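Local coordinates for type III Pentaketide Synthase (Neurospora crassa, PDB 3EUO), which is a pentaketide-forming type III polyketide synthase of the chalcone and stilbene synthase family, probably acting as an acyltransferase, at residues A[110-115]-A[241-246]; A[152-157]-A[224-229]; A[260-265]-A[300-305]. One frame throughout, in Å; residues are numbered along the deposited sequence.

In the fold
Three well-separated contacts sample the chalcone synthase-like, thiolase-type fold, their centres 23 to 26 Å apart. Along the chain, interaction 2 is nested inside the loop closed by interaction 1, and interaction 3 follows both. Interactions 1 and 2 each join the family's N-terminal region to its C-terminal one. The first does so between the loop after strand 105-109 and the hairpin strand 241-246, the second between helix 145-162 and strand 224-233 of the mixed sheet. Both also touch the second subunit, so packing between the two halves merges with the dimer interface. Interaction 3 pairs helices 258-277 and 300-310 within the C-terminal half, with no contact to that subunit.

Interaction 1. Residues A[110-115]-A[241-246]; sequences TCTDSA and LGFDVD
C111 and F243 are the facing positions, their CA atoms 7.9 Å apart, where an irregular loop meets a strand. The edge of the F243 ring is turned to the loop: C111 O sits near the ring plane, 3.2 Å from F243 CE2, so the carbonyl oxygen faces the slightly positive C-H rim. C111 SG approaches the same ring obliquely, 4.7 Å from the F243 centroid and 56° off its normal, a Cys sulfur-aromatic contact. With C111 SG lying between the backbone N and the carbonyl carbon (chi1 64°), it comes to 3.8 Å from F243 CD2. F243 belongs to the two-stranded hairpin 241-246/249-254, where its ring meets that of W250, and its strand continues as an antiparallel ladder into the second subunit. T112 adds its methyl at the ring edge, CG2 lying 3.8 Å from F243 CE2. An ST turn shapes the start of the loop: T112 N donates to T110 OG1 over 3.2 Å, nearly straight at 168°. T112 OG1 is buried and satisfied by E175 and the backbone N of V176, which leaves CG2 to meet the phenyl ring.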
# COMPACT_ATOMS: atom_id res chain seq x y z
N THR A 110 -2.21 -3.92 6.01
CA THR A 110 -2.58 -5.33 6.16
C THR A 110 -1.75 -6.15 5.18
O THR A 110 -1.38 -5.65 4.12
CB THR A 110 -4.09 -5.60 5.92
OG1 THR A 110 -4.39 -6.96 6.27
CG2 THR A 110 -4.49 -5.34 4.46
N CYS A 111 -1.45 -7.39 5.52
CA CYS A 111 -0.87 -8.30 4.53
C CYS A 111 -1.77 -9.50 4.29
O CYS A 111 -1.38 -10.44 3.60
CB CYS A 111 0.54 -8.74 4.95
SG CYS A 111 0.55 -9.71 6.46
N THR A 112 -2.98 -9.46 4.85
CA THR A 112 -3.88 -10.62 4.80
C THR A 112 -5.17 -10.37 3.99
O THR A 112 -6.17 -11.10 4.11
CB THR A 112 -4.20 -11.13 6.22
OG1 THR A 112 -4.58 -10.04 7.06
CG2 THR A 112 -2.97 -11.82 6.81
N ASP A 113 -5.10 -9.34 3.16
CA ASP A 113 -6.15 -9.00 2.21
C ASP A 113 -5.57 -8.28 0.99
O ASP A 113 -4.53 -7.62 1.07
CB ASP A 113 -7.21 -8.10 2.84
CG ASP A 113 -8.47 -7.99 1.99
OD1 ASP A 113 -9.01 -9.05 1.62
OD2 ASP A 113 -8.91 -6.86 1.68
N SER A 114 -6.28 -8.40 -0.13
CA SER A 114 -6.07 -7.55 -1.30
C SER A 114 -7.44 -7.20 -1.85
O SER A 114 -8.30 -8.08 -2.00
CB SER A 114 -5.26 -8.28 -2.37
OG SER A 114 -5.16 -7.49 -3.53
N ALA A 115 -7.66 -5.92 -2.15
CA ALA A 115 -8.97 -5.45 -2.57
C ALA A 115 -8.85 -4.11 -3.25
O ALA A 115 -7.93 -3.36 -2.96
CB ALA A 115 -9.91 -5.33 -1.36
N LEU A 241 12.13 -14.32 4.74
CA LEU A 241 10.87 -13.92 5.34
C LEU A 241 9.98 -13.28 4.28
O LEU A 241 10.39 -12.35 3.60
CB LEU A 241 11.12 -12.93 6.49
CG LEU A 241 9.97 -12.62 7.45
CD1 LEU A 241 9.36 -13.89 8.04
CD2 LEU A 241 10.45 -11.69 8.55
N GLY A 242 8.77 -13.81 4.15
CA GLY A 242 7.88 -13.38 3.08
C GLY A 242 6.48 -13.92 3.24
O GLY A 242 6.19 -14.68 4.16
N PHE A 243 5.61 -13.51 2.31
CA PHE A 243 4.20 -13.89 2.34
C PHE A 243 3.77 -13.82 0.87
O PHE A 243 3.53 -12.74 0.34
CB PHE A 243 3.42 -12.90 3.23
CG PHE A 243 2.17 -13.48 3.86
CD1 PHE A 243 2.11 -14.81 4.28
CD2 PHE A 243 1.07 -12.65 4.10
CE1 PHE A 243 0.96 -15.32 4.88
CE2 PHE A 243 -0.09 -13.15 4.71
CZ PHE A 243 -0.14 -14.48 5.10
N ASP A 244 3.74 -14.97 0.22
CA ASP A 244 3.59 -15.01 -1.24
C ASP A 244 2.15 -15.25 -1.65
O ASP A 244 1.52 -16.21 -1.18
CB ASP A 244 4.46 -16.12 -1.85
CG ASP A 244 5.95 -15.91 -1.62
OD1 ASP A 244 6.41 -14.76 -1.43
OD2 ASP A 244 6.68 -16.92 -1.65
N VAL A 245 1.64 -14.41 -2.54
CA VAL A 245 0.27 -14.56 -3.04
C VAL A 245 0.06 -15.93 -3.69
O VAL A 245 0.99 -16.49 -4.29
CB VAL A 245 -0.16 -13.41 -3.99
CG1 VAL A 245 0.40 -13.61 -5.41
CG2 VAL A 245 -1.68 -13.27 -3.99
N ASP A 246 -1.15 -16.45 -3.55
CA ASP A 246 -1.48 -17.83 -3.87
C ASP A 246 -2.98 -17.92 -4.12
O ASP A 246 -3.74 -17.14 -3.54
CB ASP A 246 -1.12 -18.74 -2.69
CG ASP A 246 -1.05 -20.20 -3.08
OD1 ASP A 246 0.03 -20.63 -3.53
OD2 ASP A 246 -2.06 -20.92 -2.91

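Interaction 2. Residues A[152-157]-A[224-229]; sequences TAANLC and YDLLGW
Over one face of the six-membered ring of W229 stands the methyl of A154, the main apolar contact between helix 152-157 and strand 224-229, whose axes pass 10.3 Å apart at an angle of 115°. A154 CB is 4.0 Å from the W229 ring centroid and 25° off the normal, a CH-pi contact centred toward CH2 and CZ3. L226 closes on the same methyl: its CG is anti to the backbone N, and L226 CD2 comes to 3.8 Å from A154 CB. The short side chain is consistent with the helix approaching both a leucine branch and an indole face. In the thiolase-type fold this helix is buried between strands 105-109 and 168-175, faced by A153 and L156, and strand 224-233, faced by A154. L3 also packs on A154 and W229, and R163 of the second subunit packs on the indole. The polar link is indirect. One water donates to N155 OD1 at 2.7 Å and accepts from W229 NE1 at 2.9 Å, lying in the indole plane at its edge. The amide is steeply inclined to the ring, the two planes being 70° apart, and N155 OD1 lies 3.7 Å from W229 CZ2. N155 ND2 is taken by E134 of the second subunit, so this amide bridges the water and the dimer partner. Replacing W229 with a leucine would probably leave the water without its N-H donor and the A154 methyl without the flat face it rests on.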
# COMPACT_ATOMS: atom_id res chain seq x y z
N THR A 152 5.35 6.50 8.55
CA THR A 152 4.75 7.14 7.38
C THR A 152 3.81 8.26 7.84
O THR A 152 3.90 9.38 7.35
CB THR A 152 4.01 6.14 6.50
OG1 THR A 152 4.94 5.13 6.06
CG2 THR A 152 3.40 6.83 5.28
N ALA A 153 2.95 7.96 8.81
CA ALA A 153 2.08 8.97 9.43
C ALA A 153 2.87 10.16 9.99
O ALA A 153 2.42 11.30 9.88
CB ALA A 153 1.22 8.35 10.51
N ALA A 154 4.03 9.90 10.61
CA ALA A 154 4.86 10.97 11.15
C ALA A 154 5.32 11.91 10.05
O ALA A 154 5.23 13.13 10.19
CB ALA A 154 6.06 10.40 11.90
N ASN A 155 5.80 11.35 8.94
CA ASN A 155 6.22 12.15 7.79
C ASN A 155 5.05 12.97 7.22
O ASN A 155 5.21 14.14 6.88
CB ASN A 155 6.81 11.26 6.69
CG ASN A 155 8.14 10.63 7.09
OD1 ASN A 155 8.87 11.17 7.92
ND2 ASN A 155 8.47 9.50 6.47
N LEU A 156 3.87 12.35 7.15
CA LEU A 156 2.68 13.02 6.65
C LEU A 156 2.23 14.15 7.58
O LEU A 156 1.87 15.24 7.12
CB LEU A 156 1.55 12.00 6.41
CG LEU A 156 1.81 10.94 5.33
CD1 LEU A 156 0.68 9.92 5.36
CD2 LEU A 156 1.92 11.56 3.94
N CYS A 157 2.26 13.89 8.89
CA CYS A 157 2.00 14.94 9.88
C CYS A 157 2.91 16.15 9.64
O CYS A 157 2.45 17.29 9.62
CB CYS A 157 2.21 14.43 11.31
SG CYS A 157 0.83 13.53 12.01
N TYR A 224 1.77 9.22 24.28
CA TYR A 224 3.19 9.18 23.94
C TYR A 224 3.51 10.35 23.02
O TYR A 224 2.67 10.74 22.21
CB TYR A 224 3.56 7.90 23.18
CG TYR A 224 3.29 6.60 23.90
CD1 TYR A 224 4.16 6.12 24.88
CD2 TYR A 224 2.18 5.82 23.56
CE1 TYR A 224 3.93 4.91 25.53
CE2 TYR A 224 1.94 4.60 24.21
CZ TYR A 224 2.82 4.15 25.19
OH TYR A 224 2.58 2.95 25.82
N ASP A 225 4.72 10.89 23.14
CA ASP A 225 5.27 11.77 22.12
C ASP A 225 6.20 10.95 21.23
O ASP A 225 6.97 10.13 21.72
CB ASP A 225 6.05 12.92 22.76
CG ASP A 225 5.18 13.81 23.62
OD1 ASP A 225 4.15 14.31 23.12
OD2 ASP A 225 5.53 14.02 24.80
N LEU A 226 6.11 11.15 19.91
CA LEU A 226 6.98 10.42 18.98
C LEU A 226 8.20 11.29 18.68
O LEU A 226 8.08 12.36 18.10
CB LEU A 226 6.22 10.05 17.70
CG LEU A 226 6.98 9.37 16.56
CD1 LEU A 226 7.73 8.12 17.01
CD2 LEU A 226 6.03 9.05 15.41
N LEU A 227 9.38 10.82 19.09
CA LEU A 227 10.58 11.65 19.04
C LEU A 227 11.47 11.38 17.84
O LEU A 227 12.16 12.27 17.33
CB LEU A 227 11.41 11.51 20.32
CG LEU A 227 10.70 11.86 21.64
CD1 LEU A 227 11.66 11.67 22.81
CD2 LEU A 227 10.14 13.28 21.62
N GLY A 228 11.49 10.13 17.40
CA GLY A 228 12.35 9.75 16.30
C GLY A 228 12.12 8.33 15.87
O GLY A 228 11.37 7.58 16.52
N TRP A 229 12.77 7.95 14.78
CA TRP A 229 12.55 6.65 14.18
C TRP A 229 13.73 6.27 13.32
O TRP A 229 14.46 7.14 12.83
CB TRP A 229 11.25 6.64 13.36
CG TRP A 229 11.13 7.79 12.41
CD1 TRP A 229 11.61 7.86 11.14
CD2 TRP A 229 10.48 9.05 12.67
NE1 TRP A 229 11.30 9.08 10.58
CE2 TRP A 229 10.61 9.83 11.50
CE3 TRP A 229 9.81 9.59 13.77
CZ2 TRP A 229 10.09 11.13 11.40
CZ3 TRP A 229 9.29 10.88 13.68
CH2 TRP A 229 9.44 11.64 12.50
O HOH W 1 11.51 10.51 8.10

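Interaction 3. Residues A[260-265]-A[300-305]; sequences VLAKAS and ATILSG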
# COMPACT_ATOMS: atom_id res chain seq x y z
N VAL A 260 18.36 -15.14 13.97
CA VAL A 260 19.77 -14.74 14.02
C VAL A 260 19.96 -13.37 13.38
O VAL A 260 20.61 -12.50 13.97
CB VAL A 260 20.71 -15.82 13.40
CG1 VAL A 260 22.10 -15.25 13.17
CG2 VAL A 260 20.78 -17.04 14.31
N LEU A 261 19.39 -13.18 12.19
CA LEU A 261 19.49 -11.91 11.46
C LEU A 261 18.83 -10.76 12.23
O LEU A 261 19.39 -9.66 12.33
CB LEU A 261 18.89 -12.03 10.06
CG LEU A 261 19.55 -13.01 9.07
CD1 LEU A 261 18.65 -13.25 7.86
CD2 LEU A 261 20.93 -12.53 8.63
N ALA A 262 17.66 -11.04 12.80
CA ALA A 262 16.92 -10.07 13.61
C ALA A 262 17.73 -9.67 14.83
O ALA A 262 17.95 -8.48 15.07
CB ALA A 262 15.58 -10.63 14.01
N LYS A 263 18.21 -10.67 15.58
CA LYS A 263 18.99 -10.41 16.79
C LYS A 263 20.19 -9.51 16.47
O LYS A 263 20.47 -8.57 17.21
CB LYS A 263 19.46 -11.72 17.43
CG LYS A 263 20.19 -11.53 18.76
CD LYS A 263 20.67 -12.84 19.34
CE LYS A 263 21.52 -12.61 20.58
NZ LYS A 263 21.90 -13.90 21.23
N ALA A 264 20.87 -9.81 15.36
CA ALA A 264 22.05 -9.06 14.92
C ALA A 264 21.78 -7.60 14.55
O ALA A 264 22.67 -6.76 14.62
CB ALA A 264 22.74 -9.79 13.76
N SER A 265 20.54 -7.31 14.15
CA SER A 265 20.19 -5.96 13.70
C SER A 265 19.88 -4.98 14.83
O SER A 265 19.90 -3.77 14.61
CB SER A 265 19.01 -6.01 12.72
OG SER A 265 17.81 -6.33 13.40
N ALA A 300 9.03 -16.38 20.05
CA ALA A 300 9.68 -16.37 21.37
C ALA A 300 11.17 -16.05 21.29
O ALA A 300 11.70 -15.35 22.16
CB ALA A 300 9.44 -17.67 22.12
N THR A 301 11.83 -16.54 20.25
CA THR A 301 13.27 -16.30 20.07
C THR A 301 13.58 -14.83 19.83
O THR A 301 14.71 -14.39 20.05
CB THR A 301 13.89 -17.14 18.93
OG1 THR A 301 13.37 -16.70 17.67
CG2 THR A 301 13.58 -18.62 19.12
N ILE A 302 12.59 -14.07 19.35
CA ILE A 302 12.77 -12.64 19.13
C ILE A 302 12.89 -11.92 20.47
O ILE A 302 13.76 -11.05 20.64
CB ILE A 302 11.60 -12.03 18.30
CG1 ILE A 302 11.49 -12.71 16.93
CG2 ILE A 302 11.76 -10.50 18.18
CD1 ILE A 302 12.76 -12.68 16.09
N LEU A 303 12.03 -12.28 21.41
CA LEU A 303 12.04 -11.69 22.74
C LEU A 303 13.28 -12.11 23.52
O LEU A 303 13.99 -11.25 24.05
CB LEU A 303 10.77 -12.03 23.51
CG LEU A 303 9.45 -11.58 22.85
CD1 LEU A 303 8.27 -12.06 23.67
CD2 LEU A 303 9.41 -10.07 22.63
N SER A 304 13.56 -13.41 23.57
CA SER A 304 14.75 -13.88 24.29
C SER A 304 16.03 -13.36 23.61
O SER A 304 16.99 -13.01 24.29
CB SER A 304 14.76 -15.40 24.43
OG SER A 304 14.74 -16.04 23.17
N GLY A 305 16.01 -13.30 22.28
CA GLY A 305 17.12 -12.71 21.52
C GLY A 305 17.39 -11.25 21.85
O GLY A 305 18.55 -10.84 21.95
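Between residues 260-265 of helix 258-277 and residues 300-305 of helix 300-310, the backbones come nearest at K263 and G305, where CA lies 5.6 Å from CA. The lysine is fully extended, with CG anti to the backbone N (chi1 -175°) and every later torsion also close to 180°, so its methylenes run as a straight rod past the G305 carbonyl. K263 CG and CE both lie 3.7 Å from G305 O, with CD a little farther away. Glycine presents bare backbone to this rod, and a CB there would point at the lysine chain. Beyond CE, K263 NZ is hydrogen-bonded to S308 OG, one turn farther along the helix that carries G305, and this ties the charged end of the chain to the neighbouring helix. The contact's other half is apolar. I302 has CG1 beside the backbone N, anti to the carbonyl carbon (chi1 -59°), and a bent second torsion turns I302 CD1 toward the A262 methyl, 4.1 Å from A262 CB. Both helices belong to the C-terminal half of the thiolase-type fold and lie against the mixed sheet: A262 packs on F365 of strand 359-366 and I302 on M295 of the adjacent, parallel strand 292-295, so the pair lies over neighbouring strands. Within helix 258-277, S265 turns its hydroxyl back along the helix, and S265 OG donates to A262 O at 2.7 Å. That bond arrives in the carbonyl plane on a lone pair, with a C=O...donor angle of 129°. A262 O also accepts from S265 N at 3.0 Å, so one serine grips the oxygen twice.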